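Local coordinates for phage-like element PBSX protein XepA (Bacillus subtilis, PDB 6IA5) that is of unknown function but belongs to a prophage lytic cassette, assembles as a pentamer and does not seem to be involved in host cell lysis, at residues L193-L202 with L271-S279; V214-K225 with G255-I264. One frame throughout, in Å; residues are numbered along the deposited sequence.

How the contacts relate
Both contacts are antiparallel strand pairings in the antiparallel C-terminal sheet, with centres about 12 Å apart, and along the chain contact 2 is nested inside the loop closed by contact 1. They join where strands 193-194 and 258-267 lie side by side: Leu193 N reaches Ile259 O at 2.8 Å, a probable hydrogen bond. Contact 1 is the more buried, made largely of backbone bonds and small apolar groups. Contact 2 buries about twice the surface, 867 against 430 Å², and has an apolar face and a mixed, largely partly exposed face of charged chains round Trp217 and Ile260. Each has a classic beta bulge, and both touch the same neighbouring subunit of the pentamer.

Contact 1. Residues L193-L202 with L271-S279; sequences LPVDGAAHLL and LSVKGTAVS
Strand 200-202 runs antiparallel to strand 271-278 (axes 4.6 Å apart at closest approach, N-to-C directions at 155°), with His200-Val278 and Leu202-Thr276 as hydrogen-bonded pairs and Leu201-Ala277 the non-hydrogen-bonded pair between them. The ladder is disturbed at its end, where Val278 O is gripped by two donors. His200 N, 2.9 Å from Val278 O, lies nearly in line with the carbonyl, whereas Ala199 N, 2.8 Å from Val278 O, comes in at a C=O...N angle of 138°.

Ala277 and Leu201 share one face; there the Ala277 methyl is met by Ala198 CB from the loop, 3.7 Å from Ala277 CB, and by Leu201 CD1, 4.2 Å from the same CB. Leu201 turns CG away from its own N and beside its carbonyl carbon (chi1 170°); from there CD1 reaches the opposing backbone, 3.6 Å from Thr276 O. Ile259 packs on Leu201 on this side. The other face carries His200, Leu202, Thr276 and Val278, and Gly255 of a neighbouring subunit packs against the last three.

At the chain terminus, Ser279 CB lies 3.3 Å from Gly197 O, and Ala199 CB lies 3.3 Å from Ser279 OXT. NH1 of Arg173 of a second neighbouring subunit bonds to both segments, as a salt bridge to Ser279 OXT and a hydrogen bond to Gly197 O. A type I' turn from Val195 to Ala198 leads into the strand, and Ala199 and His200, both facing Val278, make a classic beta bulge in this antiparallel sheet.

Contact 2. Residues V214-K225 with G255-I264; sequences VKFWGKSVSGQK and GFKEIIMEII
Lys215, Trp217 and Lys219 form the hydrogen-bonded pairs with Glu262, Ile260 and Glu258 in an antiparallel ladder that closes with a classic beta bulge. Its backbone signature is Lys219 O, which takes two donors: Lys257 N at 2.8 Å, nearly in line with the carbonyl, and Glu258 N at a longer 3.3 Å. Lys257, one of the two bulge residues, makes a salt bridge through NZ with Asp177 of the neighbouring subunit that supplies Arg173 to contact 1.

Apolar contacts fill the buried face, which carries Val214, Phe216, Ile259, Met261 and Ile263. Met261 folds back at chi2, putting SD 3.4 Å from Phe216 CD1, an oblique Met-aromatic contact with the sulfur 59° off the ring normal. Phe216 also meets Phe251 edge-to-face. Where Gly218 leaves room on this face, the Phe256 ring comes in obliquely against its CA.

Charged chains flank Trp217 and Ile260 on the other face. The extended Lys219 chain brings CE to 3.6 Å from Ile260 CD1, and a water joins Lys219 NZ to Glu258 OE1, whose direct separation is too long for a salt bridge. The Trp217 indole is sandwiched by aliphatic carbons, Lys215 CG 3.6 Å above one face and Lys225 CE 3.6 Å above the opposite one; Lys225 NZ pairs with Glu189. Glu262 CB lies at the indole edge; with CG anti to the backbone N (chi1 168°), the extended chain carries OE1 to 2.7 Å from Trp217 NE1, which meets its anti lone pair; the N-H...O angle is 134°, and the oxygen is tilted from the indole plane.

Contact 1. Residues L193-L202 with L271-S279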
loop_
_atom_site.group_PDB
_atom_site.type_symbol
_atom_site.label_atom_id
_atom_site.label_comp_id
_atom_site.label_asym_id
_atom_site.label_seq_id
_atom_site.Cartn_x
_atom_site.Cartn_y
_atom_site.Cartn_z
ATOM N N LEU E 193 -1.219 -24.908 28.502
ATOM C CA LEU E 193 -1.452 -24.237 27.234
ATOM C C LEU E 193 -1.466 -22.729 27.465
ATOM O O LEU E 193 -2.218 -22.248 28.307
ATOM C CB LEU E 193 -2.798 -24.706 26.660
ATOM C CG LEU E 193 -3.202 -24.078 25.330
ATOM C CD1 LEU E 193 -3.765 -25.136 24.401
ATOM C CD2 LEU E 193 -4.253 -23.008 25.551
ATOM N N PRO E 194 -0.668 -21.941 26.704
ATOM C CA PRO E 194 -0.788 -20.477 26.720
ATOM C C PRO E 194 -1.906 -20.077 25.761
ATOM O O PRO E 194 -1.850 -20.394 24.579
ATOM C CB PRO E 194 0.574 -19.961 26.213
ATOM C CG PRO E 194 1.334 -21.208 25.729
ATOM C CD PRO E 194 0.395 -22.405 25.795
ATOM N N VAL E 195 -2.918 -19.387 26.287
ATOM C CA VAL E 195 -4.135 -19.117 25.539
ATOM C C VAL E 195 -3.882 -18.208 24.327
ATOM O O VAL E 195 -4.441 -18.453 23.258
ATOM C CB VAL E 195 -5.259 -18.620 26.465
ATOM C CG1 VAL E 195 -6.470 -18.142 25.676
ATOM C CG2 VAL E 195 -5.666 -19.716 27.444
ATOM N N ASP E 196 -3.101 -17.132 24.507
ATOM C CA ASP E 196 -2.485 -16.372 23.418
ATOM C C ASP E 196 -3.391 -16.226 22.196
ATOM O O ASP E 196 -3.088 -16.733 21.103
ATOM C CB ASP E 196 -1.210 -17.057 22.904
ATOM N N GLY E 197 -4.510 -15.531 22.364
ATOM C CA GLY E 197 -5.310 -15.257 21.177
ATOM C C GLY E 197 -6.348 -16.323 20.796
ATOM O O GLY E 197 -7.167 -16.078 19.909
ATOM N N ALA E 198 -6.337 -17.502 21.433
ATOM C CA ALA E 198 -7.367 -18.497 21.153
ATOM C C ALA E 198 -8.620 -18.218 21.984
ATOM O O ALA E 198 -8.533 -17.670 23.082
ATOM C CB ALA E 198 -6.849 -19.904 21.367
ATOM N N ALA E 199 -9.787 -18.595 21.441
ATOM C CA ALA E 199 -11.066 -18.456 22.125
ATOM C C ALA E 199 -11.683 -19.836 22.417
ATOM O O ALA E 199 -12.530 -19.964 23.297
ATOM C CB ALA E 199 -11.998 -17.634 21.263
ATOM N N HIS E 200 -11.273 -20.856 21.660
ATOM C CA HIS E 200 -11.910 -22.159 21.698
ATOM C C HIS E 200 -10.834 -23.244 21.756
ATOM O O HIS E 200 -9.781 -23.103 21.146
ATOM C CB HIS E 200 -12.875 -22.306 20.507
ATOM C CG HIS E 200 -13.698 -23.550 20.571
ATOM N ND1 HIS E 200 -14.860 -23.638 21.351
ATOM C CD2 HIS E 200 -13.537 -24.763 19.986
ATOM C CE1 HIS E 200 -15.381 -24.840 21.225
ATOM N NE2 HIS E 200 -14.580 -25.561 20.394
ATOM N N LEU E 201 -11.108 -24.327 22.487
ATOM C CA LEU E 201 -10.157 -25.420 22.616
ATOM C C LEU E 201 -10.905 -26.745 22.558
ATOM O O LEU E 201 -11.927 -26.923 23.224
ATOM C CB LEU E 201 -9.420 -25.262 23.955
ATOM C CG LEU E 201 -8.552 -26.441 24.399
ATOM C CD1 LEU E 201 -7.294 -26.582 23.532
ATOM C CD2 LEU E 201 -8.224 -26.325 25.886
ATOM N N LEU E 202 -10.389 -27.675 21.743
ATOM C CA LEU E 202 -10.892 -29.044 21.719
ATOM C C LEU E 202 -9.789 -29.954 22.256
ATOM O O LEU E 202 -8.669 -29.901 21.756
ATOM C CB LEU E 202 -11.275 -29.428 20.284
ATOM C CG LEU E 202 -11.867 -30.836 20.169
ATOM C CD1 LEU E 202 -13.253 -30.896 20.794
ATOM C CD2 LEU E 202 -11.904 -31.324 18.735
ATOM N N LEU E 271 -1.704 -42.429 29.339
ATOM C CA LEU E 271 -2.743 -41.535 28.844
ATOM C C LEU E 271 -2.095 -40.344 28.149
ATOM O O LEU E 271 -1.149 -39.767 28.669
ATOM C CB LEU E 271 -3.638 -41.097 30.010
ATOM C CG LEU E 271 -4.989 -40.487 29.620
ATOM C CD1 LEU E 271 -5.944 -41.566 29.120
ATOM C CD2 LEU E 271 -5.621 -39.754 30.794
ATOM N N SER E 272 -2.599 -40.025 26.960
ATOM C CA SER E 272 -2.243 -38.795 26.274
ATOM C C SER E 272 -3.418 -37.820 26.358
ATOM O O SER E 272 -4.577 -38.227 26.323
ATOM C CB SER E 272 -1.880 -39.070 24.837
ATOM O OG SER E 272 -0.704 -39.871 24.754
ATOM N N VAL E 273 -3.096 -36.532 26.478
ATOM C CA VAL E 273 -4.075 -35.457 26.489
ATOM C C VAL E 273 -3.545 -34.349 25.590
ATOM O O VAL E 273 -2.536 -33.720 25.901
ATOM C CB VAL E 273 -4.361 -34.940 27.912
ATOM C CG1 VAL E 273 -5.462 -33.880 27.870
ATOM C CG2 VAL E 273 -4.748 -36.063 28.877
ATOM N N LYS E 274 -4.223 -34.147 24.462
ATOM C CA LYS E 274 -3.748 -33.204 23.464
ATOM C C LYS E 274 -4.947 -32.460 22.905
ATOM O O LYS E 274 -6.041 -33.021 22.850
ATOM C CB LYS E 274 -3.055 -33.945 22.316
ATOM C CG LYS E 274 -1.853 -34.762 22.756
ATOM C CD LYS E 274 -1.013 -35.252 21.608
ATOM C CE LYS E 274 0.119 -36.139 22.091
ATOM N NZ LYS E 274 0.818 -36.727 20.923
ATOM N N GLY E 275 -4.717 -31.223 22.450
ATOM C CA GLY E 275 -5.826 -30.448 21.922
ATOM C C GLY E 275 -5.439 -29.514 20.785
ATOM O O GLY E 275 -4.266 -29.408 20.425
ATOM N N THR E 276 -6.462 -28.843 20.248
ATOM C CA THR E 276 -6.338 -27.827 19.228
ATOM C C THR E 276 -7.075 -26.581 19.702
ATOM O O THR E 276 -8.268 -26.657 20.031
ATOM C CB THR E 276 -6.933 -28.324 17.903
ATOM O OG1 THR E 276 -6.228 -29.513 17.526
ATOM C CG2 THR E 276 -6.854 -27.290 16.799
ATOM N N ALA E 277 -6.338 -25.456 19.750
ATOM C CA ALA E 277 -6.867 -24.165 20.135
ATOM C C ALA E 277 -7.115 -23.351 18.871
ATOM O O ALA E 277 -6.300 -23.354 17.959
ATOM C CB ALA E 277 -5.915 -23.459 21.054
ATOM N N VAL E 278 -8.242 -22.644 18.838
ATOM C CA VAL E 278 -8.622 -21.859 17.677
ATOM C C VAL E 278 -9.058 -20.484 18.177
ATOM O O VAL E 278 -9.687 -20.376 19.234
ATOM C CB VAL E 278 -9.747 -22.551 16.881
ATOM C CG1 VAL E 278 -10.129 -21.759 15.647
ATOM C CG2 VAL E 278 -9.372 -23.986 16.499
ATOM N N SER E 279 -8.724 -19.442 17.401
ATOM C CA SER E 279 -9.104 -18.079 17.751
ATOM C C SER E 279 -10.613 -17.892 17.505
ATOM O O SER E 279 -11.186 -18.622 16.680
ATOM C CB SER E 279 -8.281 -17.084 16.959
ATOM O OG SER E 279 -8.352 -17.379 15.574
ATOM O OXT SER E 279 -11.315 -17.040 18.088
#

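Contact 2. Residues V214-K225 with G255-I264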
loop_
_atom_site.group_PDB
_atom_site.type_symbol
_atom_site.label_atom_id
_atom_site.label_comp_id
_atom_site.label_asym_id
_atom_site.label_seq_id
_atom_site.Cartn_x
_atom_site.Cartn_y
_atom_site.Cartn_z
ATOM N N VAL E 214 -9.005 -36.986 34.684
ATOM C CA VAL E 214 -8.480 -35.714 34.210
ATOM C C VAL E 214 -9.367 -34.598 34.747
ATOM O O VAL E 214 -10.583 -34.666 34.617
ATOM C CB VAL E 214 -8.403 -35.668 32.678
ATOM C CG1 VAL E 214 -7.827 -34.340 32.180
ATOM C CG2 VAL E 214 -7.622 -36.853 32.130
ATOM N N LYS E 215 -8.735 -33.572 35.330
ATOM C CA LYS E 215 -9.439 -32.420 35.856
ATOM C C LYS E 215 -9.085 -31.216 34.996
ATOM O O LYS E 215 -7.918 -31.033 34.656
ATOM C CB LYS E 215 -9.046 -32.195 37.316
ATOM C CG LYS E 215 -9.891 -31.189 38.086
ATOM C CD LYS E 215 -9.687 -31.281 39.590
ATOM C CE LYS E 215 -10.801 -30.681 40.435
ATOM N NZ LYS E 215 -11.462 -29.519 39.795
ATOM N N PHE E 216 -10.105 -30.413 34.651
ATOM C CA PHE E 216 -9.953 -29.307 33.714
ATOM C C PHE E 216 -9.727 -28.006 34.483
ATOM O O PHE E 216 -10.533 -27.642 35.342
ATOM C CB PHE E 216 -11.210 -29.177 32.846
ATOM C CG PHE E 216 -11.724 -30.459 32.228
ATOM C CD1 PHE E 216 -10.854 -31.468 31.824
ATOM C CD2 PHE E 216 -13.089 -30.643 32.013
ATOM C CE1 PHE E 216 -11.336 -32.628 31.221
ATOM C CE2 PHE E 216 -13.568 -31.803 31.415
ATOM C CZ PHE E 216 -12.686 -32.789 31.019
ATOM N N TRP E 217 -8.634 -27.305 34.160
ATOM C CA TRP E 217 -8.264 -26.106 34.897
ATOM C C TRP E 217 -7.953 -24.976 33.927
ATOM O O TRP E 217 -7.389 -25.210 32.865
ATOM C CB TRP E 217 -6.999 -26.336 35.729
ATOM C CG TRP E 217 -7.028 -27.360 36.820
ATOM C CD1 TRP E 217 -6.390 -28.567 36.810
ATOM C CD2 TRP E 217 -7.608 -27.228 38.131
ATOM N NE1 TRP E 217 -6.551 -29.202 38.013
ATOM C CE2 TRP E 217 -7.283 -28.404 38.849
ATOM C CE3 TRP E 217 -8.362 -26.238 38.774
ATOM C CZ2 TRP E 217 -7.701 -28.620 40.165
ATOM C CZ3 TRP E 217 -8.776 -26.448 40.076
ATOM C CH2 TRP E 217 -8.453 -27.627 40.759
ATOM N N GLY E 218 -8.276 -23.750 34.346
ATOM C CA GLY E 218 -7.739 -22.551 33.729
ATOM C C GLY E 218 -6.950 -21.743 34.760
ATOM O O GLY E 218 -7.147 -21.907 35.964
ATOM N N LYS E 219 -6.033 -20.899 34.283
ATOM C CA LYS E 219 -5.445 -19.889 35.150
ATOM C C LYS E 219 -5.759 -18.516 34.581
ATOM O O LYS E 219 -5.688 -18.319 33.370
ATOM C CB LYS E 219 -3.927 -20.055 35.272
ATOM C CG LYS E 219 -3.493 -21.271 36.064
ATOM C CD LYS E 219 -1.988 -21.396 36.120
ATOM C CE LYS E 219 -1.512 -22.432 37.111
ATOM N NZ LYS E 219 -0.030 -22.476 37.064
ATOM N N SER E 220 -6.132 -17.611 35.478
ATOM C CA SER E 220 -6.364 -16.215 35.144
ATOM C C SER E 220 -5.225 -15.386 35.746
ATOM O O SER E 220 -4.082 -15.824 35.751
ATOM C CB SER E 220 -7.728 -15.777 35.630
ATOM O OG SER E 220 -8.039 -14.454 35.202
ATOM N N VAL E 221 -5.551 -14.217 36.307
ATOM C CA VAL E 221 -4.548 -13.232 36.677
ATOM C C VAL E 221 -3.759 -13.686 37.908
ATOM O O VAL E 221 -2.563 -13.451 37.971
ATOM C CB VAL E 221 -5.165 -11.830 36.847
ATOM C CG1 VAL E 221 -4.119 -10.822 37.317
ATOM C CG2 VAL E 221 -5.809 -11.363 35.542
ATOM N N SER E 222 -4.405 -14.358 38.867
ATOM C CA SER E 222 -3.737 -14.681 40.119
ATOM C C SER E 222 -2.689 -15.777 39.936
ATOM O O SER E 222 -1.777 -15.893 40.749
ATOM C CB SER E 222 -4.708 -15.070 41.189
ATOM O OG SER E 222 -5.056 -16.438 41.070
ATOM N N GLY E 223 -2.852 -16.621 38.914
ATOM C CA GLY E 223 -1.986 -17.778 38.746
ATOM C C GLY E 223 -2.485 -19.015 39.492
ATOM O O GLY E 223 -1.910 -20.083 39.327
ATOM N N GLN E 224 -3.541 -18.881 40.311
ATOM C CA GLN E 224 -4.196 -20.035 40.911
ATOM C C GLN E 224 -5.041 -20.765 39.861
ATOM O O GLN E 224 -5.662 -20.145 39.002
ATOM C CB GLN E 224 -5.092 -19.609 42.070
ATOM C CG GLN E 224 -4.312 -19.024 43.249
ATOM C CD GLN E 224 -3.376 -20.035 43.869
ATOM O OE1 GLN E 224 -3.805 -21.063 44.382
ATOM N NE2 GLN E 224 -2.082 -19.768 43.807
ATOM N N LYS E 225 -5.066 -22.096 39.959
ATOM C CA LYS E 225 -5.881 -22.940 39.107
ATOM C C LYS E 225 -7.350 -22.748 39.469
ATOM O O LYS E 225 -7.716 -22.739 40.646
ATOM C CB LYS E 225 -5.455 -24.408 39.232
ATOM C CG LYS E 225 -4.100 -24.719 38.605
ATOM C CD LYS E 225 -3.851 -26.195 38.386
ATOM C CE LYS E 225 -4.023 -27.066 39.615
ATOM N NZ LYS E 225 -3.084 -26.681 40.682
ATOM N N GLY E 255 -10.403 -15.256 27.730
ATOM C CA GLY E 255 -10.199 -14.567 28.990
ATOM C C GLY E 255 -9.222 -15.285 29.924
ATOM O O GLY E 255 -8.734 -14.674 30.875
ATOM N N PHE E 256 -8.943 -16.575 29.674
ATOM C CA PHE E 256 -7.960 -17.281 30.490
ATOM C C PHE E 256 -6.549 -17.005 29.970
ATOM O O PHE E 256 -6.374 -16.717 28.793
ATOM C CB PHE E 256 -8.228 -18.795 30.510
ATOM C CG PHE E 256 -9.370 -19.198 31.402
ATOM C CD1 PHE E 256 -9.199 -19.292 32.778
ATOM C CD2 PHE E 256 -10.631 -19.431 30.874
ATOM C CE1 PHE E 256 -10.256 -19.645 33.603
ATOM C CE2 PHE E 256 -11.696 -19.745 31.708
ATOM C CZ PHE E 256 -11.506 -19.871 33.069
ATOM N N LYS E 257 -5.556 -17.165 30.848
ATOM C CA LYS E 257 -4.163 -17.032 30.461
ATOM C C LYS E 257 -3.600 -18.401 30.083
ATOM O O LYS E 257 -2.846 -18.518 29.125
ATOM C CB LYS E 257 -3.350 -16.405 31.605
ATOM C CG LYS E 257 -3.714 -14.977 31.985
ATOM C CD LYS E 257 -2.943 -13.931 31.190
ATOM C CE LYS E 257 -2.615 -12.658 31.941
ATOM N NZ LYS E 257 -3.672 -12.362 32.931
ATOM N N GLU E 258 -3.970 -19.440 30.840
ATOM C CA GLU E 258 -3.462 -20.775 30.572
ATOM C C GLU E 258 -4.545 -21.814 30.832
ATOM O O GLU E 258 -5.441 -21.586 31.650
ATOM C CB GLU E 258 -2.299 -21.119 31.504
ATOM C CG GLU E 258 -1.128 -20.175 31.360
ATOM C CD GLU E 258 0.036 -20.523 32.263
ATOM O OE1 GLU E 258 -0.059 -20.280 33.481
ATOM O OE2 GLU E 258 1.016 -21.063 31.744
ATOM N N ILE E 259 -4.396 -22.969 30.177
ATOM C CA ILE E 259 -5.295 -24.099 30.387
ATOM C C ILE E 259 -4.450 -25.305 30.780
ATOM O O ILE E 259 -3.429 -25.593 30.154
ATOM C CB ILE E 259 -6.148 -24.378 29.123
ATOM C CG1 ILE E 259 -6.997 -23.170 28.700
ATOM C CG2 ILE E 259 -6.984 -25.645 29.306
ATOM C CD1 ILE E 259 -7.979 -22.687 29.744
ATOM N N ILE E 260 -4.882 -25.995 31.830
ATOM C CA ILE E 260 -4.166 -27.164 32.308
ATOM C C ILE E 260 -5.163 -28.324 32.365
ATOM O O ILE E 260 -6.285 -28.170 32.859
ATOM C CB ILE E 260 -3.550 -26.866 33.688
ATOM C CG1 ILE E 260 -2.425 -25.828 33.575
ATOM C CG2 ILE E 260 -3.063 -28.144 34.339
ATOM C CD1 ILE E 260 -1.980 -25.241 34.902
ATOM N N MET E 261 -4.731 -29.478 31.851
ATOM C CA MET E 261 -5.507 -30.703 31.921
ATOM C C MET E 261 -4.749 -31.671 32.816
ATOM O O MET E 261 -3.857 -32.375 32.348
ATOM C CB MET E 261 -5.635 -31.299 30.515
ATOM C CG MET E 261 -6.388 -30.371 29.556
ATOM S SD MET E 261 -8.152 -30.511 29.913
ATOM C CE MET E 261 -8.648 -28.783 29.903
ATOM N N GLU E 262 -5.105 -31.696 34.104
ATOM C CA GLU E 262 -4.308 -32.395 35.093
ATOM C C GLU E 262 -4.756 -33.851 35.186
ATOM O O GLU E 262 -5.947 -34.146 35.362
ATOM C CB GLU E 262 -4.437 -31.695 36.451
ATOM C CG GLU E 262 -3.883 -32.497 37.614
ATOM C CD GLU E 262 -3.889 -31.773 38.956
ATOM O OE1 GLU E 262 -4.558 -30.734 39.081
ATOM O OE2 GLU E 262 -3.200 -32.220 39.876
ATOM N N ILE E 263 -3.787 -34.773 35.101
ATOM C CA ILE E 263 -4.087 -36.149 35.445
ATOM C C ILE E 263 -4.018 -36.276 36.965
ATOM O O ILE E 263 -2.941 -36.159 37.542
ATOM C CB ILE E 263 -3.167 -37.137 34.704
ATOM C CG1 ILE E 263 -3.359 -37.034 33.189
ATOM C CG2 ILE E 263 -3.422 -38.553 35.194
ATOM C CD1 ILE E 263 -2.330 -37.763 32.373
ATOM N N ILE E 264 -5.192 -36.478 37.576
ATOM C CA ILE E 264 -5.382 -36.565 39.015
ATOM C C ILE E 264 -4.908 -37.941 39.470
ATOM O O ILE E 264 -4.276 -38.082 40.517
ATOM C CB ILE E 264 -6.865 -36.329 39.390
ATOM C CG1 ILE E 264 -7.282 -34.878 39.151
ATOM C CG2 ILE E 264 -7.155 -36.745 40.833
ATOM C CD1 ILE E 264 -6.468 -33.870 39.952
HETATM O O HOH W 1 1.368 -23.026 34.505
#